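Local structure of penicillin binding protein 2X (Streptococcus thermophilus, 5U47) at residues A[48-53]-A[114-119]; A[83-88]-A[120-125]; A[483-488]-A[504-509]; A[526-531]-A[548-553]; A[612-617]-A[634-639]. The protein probably acts as a transpeptidase that cross-links peptidoglycan strands during septal wall synthesis and is inactivated by beta-lactams. The protein carries 1 engineered substitution. One frame throughout, in Å; residues are numbered along the deposited sequence. Where two conformers were deposited one is given.

Contact 1: residues A[48-53]-A[114-119]; sequences TSYSIY and ITYSVK. With ACT (acetate ion), chain C.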
# COMPACT_ATOMS: atom_id res chain seq x y z
N THR A 48 -16.27 -1.83 21.26
CA THR A 48 -16.47 -1.20 22.57
C THR A 48 -16.80 -2.23 23.62
O THR A 48 -17.65 -3.09 23.42
CB THR A 48 -17.65 -0.22 22.53
OG1 THR A 48 -17.48 0.68 21.44
CG2 THR A 48 -17.75 0.60 23.82
N SER A 49 -16.10 -2.15 24.74
CA SER A 49 -16.37 -3.00 25.89
C SER A 49 -16.47 -2.03 27.09
O SER A 49 -16.23 -0.82 26.95
CB SER A 49 -15.32 -4.08 26.06
OG SER A 49 -14.07 -3.52 26.35
N TYR A 50 -16.83 -2.54 28.25
CA TYR A 50 -17.08 -1.67 29.40
C TYR A 50 -16.43 -2.10 30.68
O TYR A 50 -16.22 -3.29 30.92
CB TYR A 50 -18.58 -1.55 29.61
CG TYR A 50 -19.31 -0.96 28.43
CD1 TYR A 50 -19.72 -1.76 27.37
CD2 TYR A 50 -19.60 0.39 28.39
CE1 TYR A 50 -20.39 -1.23 26.29
CE2 TYR A 50 -20.29 0.94 27.31
CZ TYR A 50 -20.68 0.12 26.26
OH TYR A 50 -21.36 0.65 25.19
N SER A 51 -16.10 -1.10 31.51
CA SER A 51 -15.50 -1.30 32.81
C SER A 51 -16.50 -0.79 33.83
O SER A 51 -16.98 0.35 33.72
CB SER A 51 -14.18 -0.54 32.96
OG SER A 51 -13.20 -1.02 32.07
N ILE A 52 -16.79 -1.64 34.83
CA ILE A 52 -17.79 -1.31 35.85
C ILE A 52 -17.15 -0.64 37.08
O ILE A 52 -16.08 -1.05 37.54
CB ILE A 52 -18.63 -2.56 36.26
CG1 ILE A 52 -19.82 -2.15 37.13
CG2 ILE A 52 -17.78 -3.63 36.95
CD1 ILE A 52 -20.77 -3.28 37.45
N TYR A 53 -17.81 0.40 37.57
CA TYR A 53 -17.36 1.15 38.75
C TYR A 53 -18.50 1.32 39.73
O TYR A 53 -19.67 1.26 39.35
CB TYR A 53 -16.85 2.54 38.36
CG TYR A 53 -15.65 2.51 37.46
CD1 TYR A 53 -15.80 2.38 36.08
CD2 TYR A 53 -14.37 2.61 37.98
CE1 TYR A 53 -14.70 2.34 35.24
CE2 TYR A 53 -13.26 2.58 37.15
CZ TYR A 53 -13.43 2.44 35.78
OH TYR A 53 -12.33 2.40 34.94
N ILE A 114 -16.20 -5.91 29.62
CA ILE A 114 -17.57 -6.39 29.64
C ILE A 114 -18.25 -6.00 28.34
O ILE A 114 -18.18 -4.84 27.93
CB ILE A 114 -18.36 -5.75 30.81
CG1 ILE A 114 -17.67 -6.05 32.14
CG2 ILE A 114 -19.80 -6.22 30.80
CD1 ILE A 114 -18.20 -5.26 33.32
N THR A 115 -18.92 -6.96 27.71
CA THR A 115 -19.63 -6.70 26.47
C THR A 115 -20.83 -5.81 26.71
O THR A 115 -21.28 -5.63 27.85
CB THR A 115 -20.16 -8.00 25.84
OG1 THR A 115 -21.11 -8.62 26.73
CG2 THR A 115 -19.01 -8.98 25.54
N TYR A 116 -21.37 -5.28 25.62
CA TYR A 116 -22.55 -4.41 25.67
C TYR A 116 -23.79 -5.14 26.20
O TYR A 116 -24.53 -4.59 27.03
CB TYR A 116 -22.81 -3.82 24.27
CG TYR A 116 -24.09 -3.05 24.13
CD1 TYR A 116 -24.18 -1.71 24.57
CD2 TYR A 116 -25.22 -3.62 23.52
CE1 TYR A 116 -25.36 -0.99 24.43
CE2 TYR A 116 -26.40 -2.89 23.38
CZ TYR A 116 -26.46 -1.58 23.83
OH TYR A 116 -27.63 -0.86 23.69
N SER A 117 -24.01 -6.37 25.75
CA SER A 117 -25.18 -7.16 26.18
C SER A 117 -25.17 -7.41 27.69
O SER A 117 -26.21 -7.29 28.35
CB SER A 117 -25.24 -8.49 25.42
OG SER A 117 -26.44 -9.20 25.71
N VAL A 118 -24.01 -7.77 28.23
CA VAL A 118 -23.89 -8.03 29.67
C VAL A 118 -24.06 -6.72 30.46
O VAL A 118 -24.70 -6.70 31.52
CB VAL A 118 -22.56 -8.72 30.01
CG1 VAL A 118 -22.40 -8.89 31.51
CG2 VAL A 118 -22.46 -10.08 29.32
N LYS A 119 -23.47 -5.63 29.95
CA LYS A 119 -23.59 -4.31 30.59
C LYS A 119 -25.07 -3.92 30.71
O LYS A 119 -25.54 -3.54 31.80
CB LYS A 119 -22.78 -3.25 29.81
CG LYS A 119 -22.76 -1.85 30.43
CD LYS A 119 -23.88 -0.93 29.95
CE LYS A 119 -23.58 -0.34 28.58
NZ LYS A 119 -24.64 0.61 28.16
C ACT C . -18.14 0.54 18.25
O ACT C . -18.36 1.29 17.27
OXT ACT C . -17.10 0.65 18.95
CH3 ACT C . -19.14 -0.51 18.61
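The carbonyl oxygen of I114 receives the amide of Y50, with Y50 N 2.7 Å from I114 O, and the return bond from I114 N to Y50 O makes this a single antiparallel, hydrogen-bonded bridge. The same I114 O also sits at the edge of the Y50 ring, 3.5 Å from Y50 CD1. T115 OG1 N-caps the helix through a weak bond from V118 N. K119, in the first turn of helix 116-128, bends at chi2 and again at chi3 (-79°), which sets CE over one face of that ring, 3.8 Å from its centroid. The ammonium group lies farther out, K119 NZ 4.8 Å from the centroid in an off-centre cation-pi contact. Y116 runs alongside Y50, its CD1 3.7 Å from Y50 OH. On the buried side, I52 CG2 touches I114 CD1, and I52 reaches L82. Strand 42-55 of the dimerisation domain thus meets the start of the helix through paired backbone bonds, while lysine methylene and charge together would favour this placement of the phenol ring.

Contact 2: residues A[83-88]-A[120-125]; sequences KDKLGI and EDLEKT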
# COMPACT_ATOMS: atom_id res chain seq x y z
N LYS A 83 -21.66 -11.76 41.22
CA LYS A 83 -21.33 -13.18 41.21
C LYS A 83 -22.09 -13.86 40.07
O LYS A 83 -21.48 -14.49 39.20
CB LYS A 83 -21.69 -13.83 42.55
CG LYS A 83 -21.38 -15.33 42.62
CD LYS A 83 -19.90 -15.62 42.44
CE LYS A 83 -19.61 -17.12 42.48
NZ LYS A 83 -18.16 -17.41 42.30
N ASP A 84 -23.41 -13.71 40.07
CA ASP A 84 -24.24 -14.33 39.04
C ASP A 84 -23.89 -13.86 37.61
O ASP A 84 -23.76 -14.68 36.70
CB ASP A 84 -25.72 -14.04 39.31
CG ASP A 84 -26.63 -14.53 38.20
OD1 ASP A 84 -26.44 -15.68 37.72
OD2 ASP A 84 -27.54 -13.77 37.79
N LYS A 85 -23.70 -12.55 37.44
CA LYS A 85 -23.44 -11.95 36.11
C LYS A 85 -21.97 -11.93 35.60
O LYS A 85 -21.75 -12.06 34.40
CB LYS A 85 -23.98 -10.52 36.08
CG LYS A 85 -25.47 -10.38 36.42
CD LYS A 85 -26.37 -11.04 35.38
CE LYS A 85 -27.83 -10.73 35.66
NZ LYS A 85 -28.75 -11.36 34.68
N LEU A 86 -20.99 -11.77 36.50
CA LEU A 86 -19.56 -11.71 36.13
C LEU A 86 -18.68 -12.80 36.73
O LEU A 86 -17.50 -12.87 36.40
CB LEU A 86 -18.96 -10.36 36.52
CG LEU A 86 -19.52 -9.11 35.83
CD1 LEU A 86 -18.86 -7.87 36.41
CD2 LEU A 86 -19.31 -9.18 34.32
N GLY A 87 -19.23 -13.63 37.62
CA GLY A 87 -18.43 -14.67 38.26
C GLY A 87 -17.41 -14.12 39.25
O GLY A 87 -16.36 -14.73 39.47
N ILE A 88 -17.72 -12.97 39.84
CA ILE A 88 -16.84 -12.34 40.82
C ILE A 88 -17.24 -12.82 42.21
O ILE A 88 -18.42 -12.73 42.58
CB ILE A 88 -16.95 -10.80 40.76
CG1 ILE A 88 -16.53 -10.29 39.37
CG2 ILE A 88 -16.09 -10.15 41.84
CD1 ILE A 88 -16.66 -8.79 39.18
N GLU A 120 -25.79 -4.02 29.59
CA GLU A 120 -27.24 -3.71 29.56
C GLU A 120 -28.04 -4.58 30.54
O GLU A 120 -28.96 -4.10 31.17
CB GLU A 120 -27.78 -3.87 28.13
CG GLU A 120 -27.35 -2.75 27.18
CD GLU A 120 -27.99 -1.43 27.54
OE1 GLU A 120 -29.24 -1.40 27.66
OE2 GLU A 120 -27.25 -0.43 27.69
N ASP A 121 -27.66 -5.84 30.66
CA ASP A 121 -28.29 -6.77 31.59
C ASP A 121 -27.99 -6.29 33.02
O ASP A 121 -28.91 -6.10 33.82
CB ASP A 121 -27.76 -8.20 31.35
CG ASP A 121 -28.42 -9.24 32.23
OD1 ASP A 121 -29.30 -8.91 33.04
OD2 ASP A 121 -28.05 -10.42 32.11
N LEU A 122 -26.71 -6.05 33.32
CA LEU A 122 -26.30 -5.53 34.64
C LEU A 122 -27.04 -4.24 35.00
O LEU A 122 -27.53 -4.11 36.11
CB LEU A 122 -24.79 -5.27 34.72
CG LEU A 122 -23.83 -6.43 35.00
CD1 LEU A 122 -22.39 -6.01 34.73
CD2 LEU A 122 -23.96 -6.91 36.43
N GLU A 123 -27.11 -3.30 34.06
CA GLU A 123 -27.82 -2.03 34.32
C GLU A 123 -29.28 -2.27 34.69
O GLU A 123 -29.77 -1.71 35.66
CB GLU A 123 -27.76 -1.08 33.13
CG GLU A 123 -26.49 -0.26 33.04
CD GLU A 123 -26.62 0.87 32.02
OE1 GLU A 123 -27.10 0.62 30.90
OE2 GLU A 123 -26.23 2.01 32.35
N LYS A 124 -29.96 -3.10 33.90
CA LYS A 124 -31.36 -3.44 34.16
C LYS A 124 -31.51 -4.07 35.54
O LYS A 124 -32.49 -3.82 36.24
CB LYS A 124 -31.91 -4.40 33.09
CG LYS A 124 -33.38 -4.75 33.28
CD LYS A 124 -33.91 -5.64 32.17
CE LYS A 124 -35.38 -5.97 32.42
NZ LYS A 124 -35.97 -6.82 31.35
N THR A 125 -30.53 -4.88 35.93
CA THR A 125 -30.56 -5.55 37.23
C THR A 125 -30.44 -4.56 38.39
O THR A 125 -31.15 -4.69 39.38
CB THR A 125 -29.46 -6.64 37.30
OG1 THR A 125 -29.59 -7.52 36.17
CG2 THR A 125 -29.56 -7.46 38.56
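The charged part of the contact is a salt bridge between K85, near the end of helix 72-86, and D121 on helix 116-128. K85 NZ stands 2.8 Å from D121 OD2, which it meets on the syn side but 24° out of the carboxylate plane. A second, weak bond joins K85 NZ to D121 OD1 at 3.0 Å, so one ammonium group spans both oxygens. The two side chains cross at about a right angle. D121 has CG anti to its backbone N (chi1 -177°), and K85 bends at chi2 before running out straight to NZ.

Apolar contacts accompany the ion pair. L122 and K85 slide past each other in opposite directions, bringing L122 CD2 3.6 Å from K85 CB. L86 CD1 and L122 CD1 are 4.3 Å apart, and L122 also packs on I81, L82 and F136, joining the two helices to strand 134-143.

Among the hydroxyl contacts, T125 OG1 donates to D121 O at 2.8 Å from above the carbonyl plane, and T125 N shares that acceptor one helical turn on. The T125 hydroxyl also lies 3.7 Å from K85 CE. The chemistry is that of a surface helix pair in the dimerisation domain: a leucine contact beside an ion pair that uses both carboxylate oxygens, whose lysine would also offset the repulsion between D121 and the nearby carboxylate of D84.

Contact 3: residues A[483-488]-A[504-509]; sequences GTLYNK and VKSGTA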
# COMPACT_ATOMS: atom_id res chain seq x y z
N GLY A 483 14.85 -20.94 -21.74
CA GLY A 483 13.99 -20.33 -20.73
C GLY A 483 14.36 -20.65 -19.30
O GLY A 483 14.39 -21.82 -18.91
N THR A 484 14.63 -19.62 -18.51
CA THR A 484 15.00 -19.79 -17.10
C THR A 484 13.83 -20.25 -16.25
O THR A 484 14.03 -20.72 -15.14
CB THR A 484 15.54 -18.49 -16.50
OG1 THR A 484 14.59 -17.44 -16.70
CG2 THR A 484 16.86 -18.13 -17.15
N LEU A 485 12.61 -20.11 -16.77
CA LEU A 485 11.42 -20.52 -16.04
C LEU A 485 10.69 -21.70 -16.69
O LEU A 485 9.48 -21.87 -16.49
CB LEU A 485 10.49 -19.32 -15.80
CG LEU A 485 11.04 -18.27 -14.83
CD1 LEU A 485 10.07 -17.11 -14.68
CD2 LEU A 485 11.35 -18.87 -13.46
N TYR A 486 11.44 -22.52 -17.44
CA TYR A 486 10.91 -23.76 -18.02
C TYR A 486 11.34 -24.89 -17.08
O TYR A 486 12.48 -24.90 -16.61
CB TYR A 486 11.49 -24.00 -19.41
CG TYR A 486 10.97 -25.23 -20.12
CD1 TYR A 486 9.76 -25.21 -20.82
CD2 TYR A 486 11.70 -26.42 -20.12
CE1 TYR A 486 9.29 -26.34 -21.49
CE2 TYR A 486 11.24 -27.55 -20.79
CZ TYR A 486 10.04 -27.50 -21.47
OH TYR A 486 9.58 -28.62 -22.14
N ASN A 487 10.43 -25.81 -16.78
CA ASN A 487 10.76 -26.91 -15.88
C ASN A 487 11.18 -28.12 -16.71
O ASN A 487 10.34 -28.88 -17.19
CB ASN A 487 9.57 -27.26 -14.98
CG ASN A 487 9.91 -28.32 -13.94
OD1 ASN A 487 10.91 -29.02 -14.05
ND2 ASN A 487 9.06 -28.45 -12.94
N LYS A 488 12.48 -28.29 -16.87
CA LYS A 488 13.01 -29.38 -17.70
C LYS A 488 12.62 -30.77 -17.21
O LYS A 488 12.41 -31.66 -18.01
CB LYS A 488 14.53 -29.25 -17.86
CG LYS A 488 14.89 -27.93 -18.53
CD LYS A 488 16.35 -27.76 -18.87
CE LYS A 488 16.53 -26.36 -19.43
NZ LYS A 488 17.88 -26.05 -19.96
N VAL A 504 6.20 -14.02 -18.36
CA VAL A 504 6.97 -14.06 -17.14
C VAL A 504 8.42 -13.61 -17.31
O VAL A 504 8.97 -13.65 -18.41
CB VAL A 504 6.98 -15.49 -16.58
CG1 VAL A 504 5.56 -15.97 -16.31
CG2 VAL A 504 7.66 -16.45 -17.57
N LYS A 505 9.02 -13.17 -16.21
CA LYS A 505 10.45 -12.86 -16.16
C LYS A 505 10.92 -13.08 -14.74
O LYS A 505 10.34 -12.55 -13.79
CB LYS A 505 10.79 -11.44 -16.60
CG LYS A 505 12.31 -11.16 -16.64
CD LYS A 505 13.04 -12.01 -17.70
CE LYS A 505 14.54 -11.82 -17.66
NZ LYS A 505 15.20 -12.63 -16.59
N SER A 506 11.98 -13.85 -14.60
CA SER A 506 12.55 -14.15 -13.33
C SER A 506 13.66 -13.20 -13.07
O SER A 506 14.19 -12.55 -13.99
CB SER A 506 13.18 -15.56 -13.35
OG SER A 506 14.17 -15.64 -14.37
N GLY A 507 14.07 -13.17 -11.83
CA GLY A 507 15.19 -12.38 -11.46
C GLY A 507 15.98 -12.94 -10.30
O GLY A 507 15.47 -13.66 -9.42
N THR A 508 17.27 -12.64 -10.33
CA THR A 508 18.18 -12.94 -9.26
C THR A 508 18.87 -11.60 -9.13
O THR A 508 19.01 -10.88 -10.13
CB THR A 508 19.22 -14.03 -9.61
OG1 THR A 508 19.99 -13.63 -10.74
CG2 THR A 508 18.53 -15.35 -9.91
N ALA A 509 19.23 -11.24 -7.91
CA ALA A 509 19.92 -10.01 -7.67
C ALA A 509 20.95 -10.26 -6.59
O ALA A 509 20.70 -10.98 -5.60
CB ALA A 509 18.96 -8.90 -7.26
O HOH W 1 14.71 -15.01 -18.22
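T484 and S506 turn their hydroxyls to each other, T484 OG1 lying 3.0 Å from S506 OG in a hydrogen bond that either could donate. Each oxygen stands between its own backbone N and carbonyl carbon (chi1 54° and 58°), with both CB atoms directed across the contact. L485, the next residue of the type I turn G483-Y486, points the same way. Its CD1 meets S506 CB at 3.7 Å and V504 CG2 at 3.8 Å, placing the leucine against the side chains of alternate strand residues. K505 between them has its CB directed away, yet its amine curls back: K505 NZ donates to S506 O at 2.8 Å, and a water joins K505 NZ to T484 OG1. K505 NZ is also bonded to S354 OG and its side chain touches S295 and K298, consistent with the active site of a serine penicillin-binding protein, where K505-S506-G507 would be the KSG motif. The turn lies against the outermost strand 503-510, with L485 and V504 packed on V476 of helix 463-478 and L485 also on V530 of strand 526-534.

Contact 4: residues A[526-531]-A[548-553]; sequences TLNSVV and QEPKTW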
# COMPACT_ATOMS: atom_id res chain seq x y z
N THR A 526 21.07 -14.25 -2.34
CA THR A 526 20.54 -13.41 -3.39
C THR A 526 19.09 -13.06 -3.15
O THR A 526 18.44 -13.63 -2.27
CB THR A 526 20.54 -14.19 -4.73
OG1 THR A 526 19.87 -15.46 -4.53
CG2 THR A 526 21.96 -14.43 -5.24
N LEU A 527 18.61 -12.10 -3.93
CA LEU A 527 17.23 -11.72 -3.93
C LEU A 527 16.68 -12.37 -5.17
O LEU A 527 17.15 -12.08 -6.28
CB LEU A 527 17.06 -10.21 -4.03
CG LEU A 527 15.60 -9.79 -4.15
CD1 LEU A 527 14.84 -10.03 -2.84
CD2 LEU A 527 15.50 -8.34 -4.53
N ASN A 528 15.72 -13.28 -4.99
CA ASN A 528 15.08 -13.97 -6.11
C ASN A 528 13.67 -13.44 -6.33
O ASN A 528 12.94 -13.21 -5.37
CB ASN A 528 15.04 -15.48 -5.83
CG ASN A 528 16.43 -16.09 -5.72
OD1 ASN A 528 17.41 -15.50 -6.13
ND2 ASN A 528 16.51 -17.28 -5.18
N SER A 529 13.28 -13.27 -7.58
CA SER A 529 11.98 -12.68 -7.87
C SER A 529 11.39 -13.11 -9.18
O SER A 529 12.08 -13.70 -10.02
CB SER A 529 12.07 -11.15 -7.81
OG SER A 529 12.90 -10.60 -8.83
N VAL A 530 10.11 -12.84 -9.35
CA VAL A 530 9.44 -13.12 -10.61
C VAL A 530 8.27 -12.17 -10.81
O VAL A 530 7.60 -11.76 -9.83
CB VAL A 530 8.94 -14.60 -10.66
CG1 VAL A 530 7.83 -14.87 -9.65
CG2 VAL A 530 8.45 -14.95 -12.05
N VAL A 531 8.06 -11.77 -12.06
CA VAL A 531 6.87 -11.02 -12.44
C VAL A 531 6.13 -11.90 -13.43
O VAL A 531 6.78 -12.57 -14.25
CB VAL A 531 7.16 -9.65 -13.05
CG1 VAL A 531 8.02 -9.75 -14.31
CG2 VAL A 531 5.85 -8.93 -13.32
N GLN A 548 14.24 -13.05 -0.25
CA GLN A 548 15.62 -12.71 -0.00
C GLN A 548 16.32 -13.82 0.77
O GLN A 548 15.81 -14.33 1.77
CB GLN A 548 15.73 -11.37 0.75
CG GLN A 548 17.17 -10.92 0.97
CD GLN A 548 17.31 -9.53 1.57
OE1 GLN A 548 16.37 -8.77 1.61
NE2 GLN A 548 18.51 -9.21 2.05
N GLU A 549 17.50 -14.18 0.26
CA GLU A 549 18.39 -15.18 0.86
C GLU A 549 17.70 -16.48 1.27
O GLU A 549 17.72 -16.86 2.44
CB GLU A 549 19.14 -14.56 2.03
CG GLU A 549 20.01 -13.39 1.62
CD GLU A 549 20.58 -12.61 2.79
OE1 GLU A 549 21.11 -13.23 3.72
OE2 GLU A 549 20.51 -11.35 2.76
N PRO A 550 17.09 -17.17 0.29
CA PRO A 550 16.49 -18.46 0.57
C PRO A 550 17.57 -19.49 0.93
O PRO A 550 18.57 -19.58 0.22
CB PRO A 550 15.82 -18.82 -0.75
CG PRO A 550 16.62 -18.11 -1.79
CD PRO A 550 17.02 -16.82 -1.14
N LYS A 551 17.40 -20.22 2.04
CA LYS A 551 18.33 -21.29 2.41
C LYS A 551 18.35 -22.37 1.34
O LYS A 551 19.41 -22.90 1.03
CB LYS A 551 17.94 -21.98 3.73
CG LYS A 551 18.64 -21.50 4.99
CD LYS A 551 18.23 -20.12 5.40
CE LYS A 551 18.91 -19.73 6.70
NZ LYS A 551 18.62 -18.32 7.08
N THR A 552 17.17 -22.69 0.82
CA THR A 552 16.97 -23.70 -0.21
C THR A 552 16.31 -23.00 -1.37
O THR A 552 15.32 -22.28 -1.17
CB THR A 552 16.04 -24.83 0.29
OG1 THR A 552 16.49 -25.31 1.56
CG2 THR A 552 16.01 -26.00 -0.69
N TRP A 553 16.84 -23.17 -2.59
CA TRP A 553 16.26 -22.50 -3.76
C TRP A 553 16.22 -23.32 -5.04
O TRP A 553 17.13 -24.05 -5.36
CB TRP A 553 16.97 -21.18 -4.07
CG TRP A 553 16.30 -20.51 -5.23
CD1 TRP A 553 16.77 -20.37 -6.51
CD2 TRP A 553 14.98 -19.99 -5.23
NE1 TRP A 553 15.82 -19.75 -7.29
CE2 TRP A 553 14.71 -19.51 -6.53
CE3 TRP A 553 13.99 -19.86 -4.25
CZ2 TRP A 553 13.51 -18.92 -6.87
CZ3 TRP A 553 12.79 -19.28 -4.58
CH2 TRP A 553 12.56 -18.80 -5.88
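N528 has CG anti to its carbonyl carbon (chi1 -62°) and W553 has CG anti to its backbone N (chi1 -177°), rotations that start the two side chains toward each other, tip to tip. They meet at the five-stranded antiparallel sheet of the transpeptidase domain, between strand 526-534 and the loop that follows strand 541-548. The amide nitrogen N528 ND2 lies over the centre of the indole, 3.1 Å from W553 CD2, with the amide and ring planes 50° apart. N528 CB adds a CH-pi contact over the six-membered ring, 4.1 Å from its centroid. W553 NE1 is hydrogen-bonded to N555 OD1, and the ring meets F558 edge-to-face, two further contacts that fix the indole. T526 OG1 donates to N528 OD1 at 2.9 Å, which limits rotation of the amide. L527 and Q548 form a non-hydrogen-bonded antiparallel pair, with L527 CD1 3.9 Å from Q548 CB. Beyond it, E549 N donates to T526 O at 2.8 Å, while the E549 carboxylate makes a salt bridge with K520. The loop then passes through P550, whose CG rests 3.5 Å from N528 ND2.

Contact 5: residues A[612-617]-A[634-639]; sequences NLVHPI and ENIKAN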
# COMPACT_ATOMS: atom_id res chain seq x y z
N ASN A 612 -7.43 11.27 -0.78
CA ASN A 612 -8.73 11.85 -1.01
C ASN A 612 -9.21 11.65 -2.45
O ASN A 612 -10.16 12.30 -2.89
CB ASN A 612 -8.72 13.33 -0.58
CG ASN A 612 -8.56 13.48 0.93
OD1 ASN A 612 -9.55 13.42 1.67
ND2 ASN A 612 -7.31 13.63 1.39
N LEU A 613 -8.55 10.74 -3.15
CA LEU A 613 -8.90 10.34 -4.49
C LEU A 613 -8.72 11.39 -5.60
O LEU A 613 -9.29 11.28 -6.68
CB LEU A 613 -10.29 9.68 -4.51
CG LEU A 613 -10.45 8.53 -3.50
CD1 LEU A 613 -11.74 7.80 -3.79
CD2 LEU A 613 -9.29 7.54 -3.58
N VAL A 614 -7.88 12.37 -5.34
CA VAL A 614 -7.52 13.35 -6.35
C VAL A 614 -6.32 12.76 -7.09
O VAL A 614 -5.61 11.90 -6.53
CB VAL A 614 -7.19 14.69 -5.68
CG1 VAL A 614 -6.71 15.72 -6.69
CG2 VAL A 614 -8.42 15.19 -4.95
N HIS A 615 -6.13 13.15 -8.36
CA HIS A 615 -5.02 12.64 -9.18
C HIS A 615 -4.08 13.80 -9.49
O HIS A 615 -4.21 14.46 -10.53
CB HIS A 615 -5.51 12.01 -10.50
CG HIS A 615 -6.32 10.77 -10.33
ND1 HIS A 615 -6.97 10.16 -11.39
CD2 HIS A 615 -6.64 10.04 -9.23
CE1 HIS A 615 -7.59 9.08 -10.95
NE2 HIS A 615 -7.41 8.99 -9.64
N PRO A 616 -3.13 14.08 -8.58
CA PRO A 616 -2.24 15.19 -8.77
C PRO A 616 -1.09 14.87 -9.72
O PRO A 616 -0.68 13.72 -9.83
CB PRO A 616 -1.68 15.43 -7.37
CG PRO A 616 -1.64 14.08 -6.77
CD PRO A 616 -2.82 13.34 -7.33
N ILE A 617 -0.60 15.90 -10.40
CA ILE A 617 0.58 15.79 -11.26
C ILE A 617 1.55 16.84 -10.71
O ILE A 617 1.24 18.05 -10.73
CB ILE A 617 0.27 16.14 -12.73
CG1 ILE A 617 -0.77 15.17 -13.31
CG2 ILE A 617 1.56 16.11 -13.53
CD1 ILE A 617 -1.35 15.61 -14.63
N GLU A 634 -11.72 25.53 -3.99
CA GLU A 634 -12.34 24.99 -5.16
C GLU A 634 -12.62 23.51 -4.90
O GLU A 634 -11.75 22.79 -4.41
CB GLU A 634 -11.40 25.16 -6.35
CG GLU A 634 -12.01 24.75 -7.67
CD GLU A 634 -11.17 25.17 -8.86
OE1 GLU A 634 -10.30 26.06 -8.72
OE2 GLU A 634 -11.39 24.59 -9.95
N ASN A 635 -13.83 23.06 -5.21
CA ASN A 635 -14.17 21.66 -5.00
C ASN A 635 -13.46 20.82 -6.03
O ASN A 635 -13.43 21.19 -7.21
CB ASN A 635 -15.67 21.40 -5.10
CG ASN A 635 -16.00 19.97 -4.75
OD1 ASN A 635 -15.85 19.57 -3.59
ND2 ASN A 635 -16.41 19.18 -5.74
N ILE A 636 -12.85 19.72 -5.58
CA ILE A 636 -12.14 18.80 -6.45
C ILE A 636 -12.90 17.47 -6.42
O ILE A 636 -13.03 16.84 -5.36
CB ILE A 636 -10.70 18.58 -5.99
CG1 ILE A 636 -9.96 19.91 -5.86
CG2 ILE A 636 -9.93 17.72 -6.99
CD1 ILE A 636 -8.57 19.72 -5.31
N LYS A 637 -13.41 17.05 -7.58
CA LYS A 637 -14.17 15.81 -7.67
C LYS A 637 -13.24 14.62 -7.52
O LYS A 637 -12.04 14.74 -7.69
CB LYS A 637 -14.88 15.73 -9.03
CG LYS A 637 -15.93 16.83 -9.22
CD LYS A 637 -16.62 16.77 -10.56
CE LYS A 637 -17.69 17.85 -10.62
NZ LYS A 637 -18.44 17.88 -11.91
N ALA A 638 -13.82 13.48 -7.18
CA ALA A 638 -13.04 12.26 -7.12
C ALA A 638 -12.42 12.04 -8.51
O ALA A 638 -13.08 12.21 -9.54
CB ALA A 638 -13.92 11.08 -6.73
N ASN A 639 -11.15 11.67 -8.51
CA ASN A 639 -10.38 11.37 -9.72
C ASN A 639 -10.03 12.57 -10.58
O ASN A 639 -9.50 12.40 -11.66
CB ASN A 639 -11.09 10.29 -10.54
CG ASN A 639 -11.46 9.11 -9.68
OD1 ASN A 639 -10.60 8.55 -9.01
ND2 ASN A 639 -12.76 8.77 -9.63
O HOH W 2 -8.46 7.71 -7.37
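L613 and N639, both at positive phi (67° and 71°), bring their backbones together in a short bond from N639 N to L613 O of 2.6 Å. L613 is the C-prime residue of a Schellman motif that ends helix 602-611, so its carbonyl is offered just where the chain turns toward strand 615-619. From there H615 lies alongside N639. N639 CA sits over the centre of the imidazole, 3.8 Å from the ring centroid, in a CH-pi contact. A water in the plane of the H615 ring, at its edge, bonds to H615 NE2 and donates to N639 OD1, 2.8 Å from each. N639 OD1 also accepts from K453 N and ND2 donates to T451 O, joining this loop to the end of strand 448-451. On the apolar side V614 and I636 cross at about a right angle, V614 CG2 3.6 Å from I636 CG2, while L613 CB and A638 CB approach to 4.5 Å. The contact joins the helix end and first strand to the loop leading into strand 641-646, the helix-and-three-strand fold of a PASTA domain.

How the contacts relate
From the N terminus, contact 1 closes a loop from strand 42-55 to the start of helix 116-128, and contact 2 begins within that loop at the end of helix 72-86 but ends farther along helix 116-128. The two therefore cross, and they touch through I114 and L86 and through I52 and L122 in the dimerisation domain. Contacts 3 and 4 follow in series in the transpeptidase domain. Each closes a short loop, and they meet as neighbouring strands 503-510 and 526-534 of one sheet, with G507 N 2.7 Å from S529 O. Contact 5 closes a later loop in the first PASTA domain, its centre about 40 Å from that of contact 4.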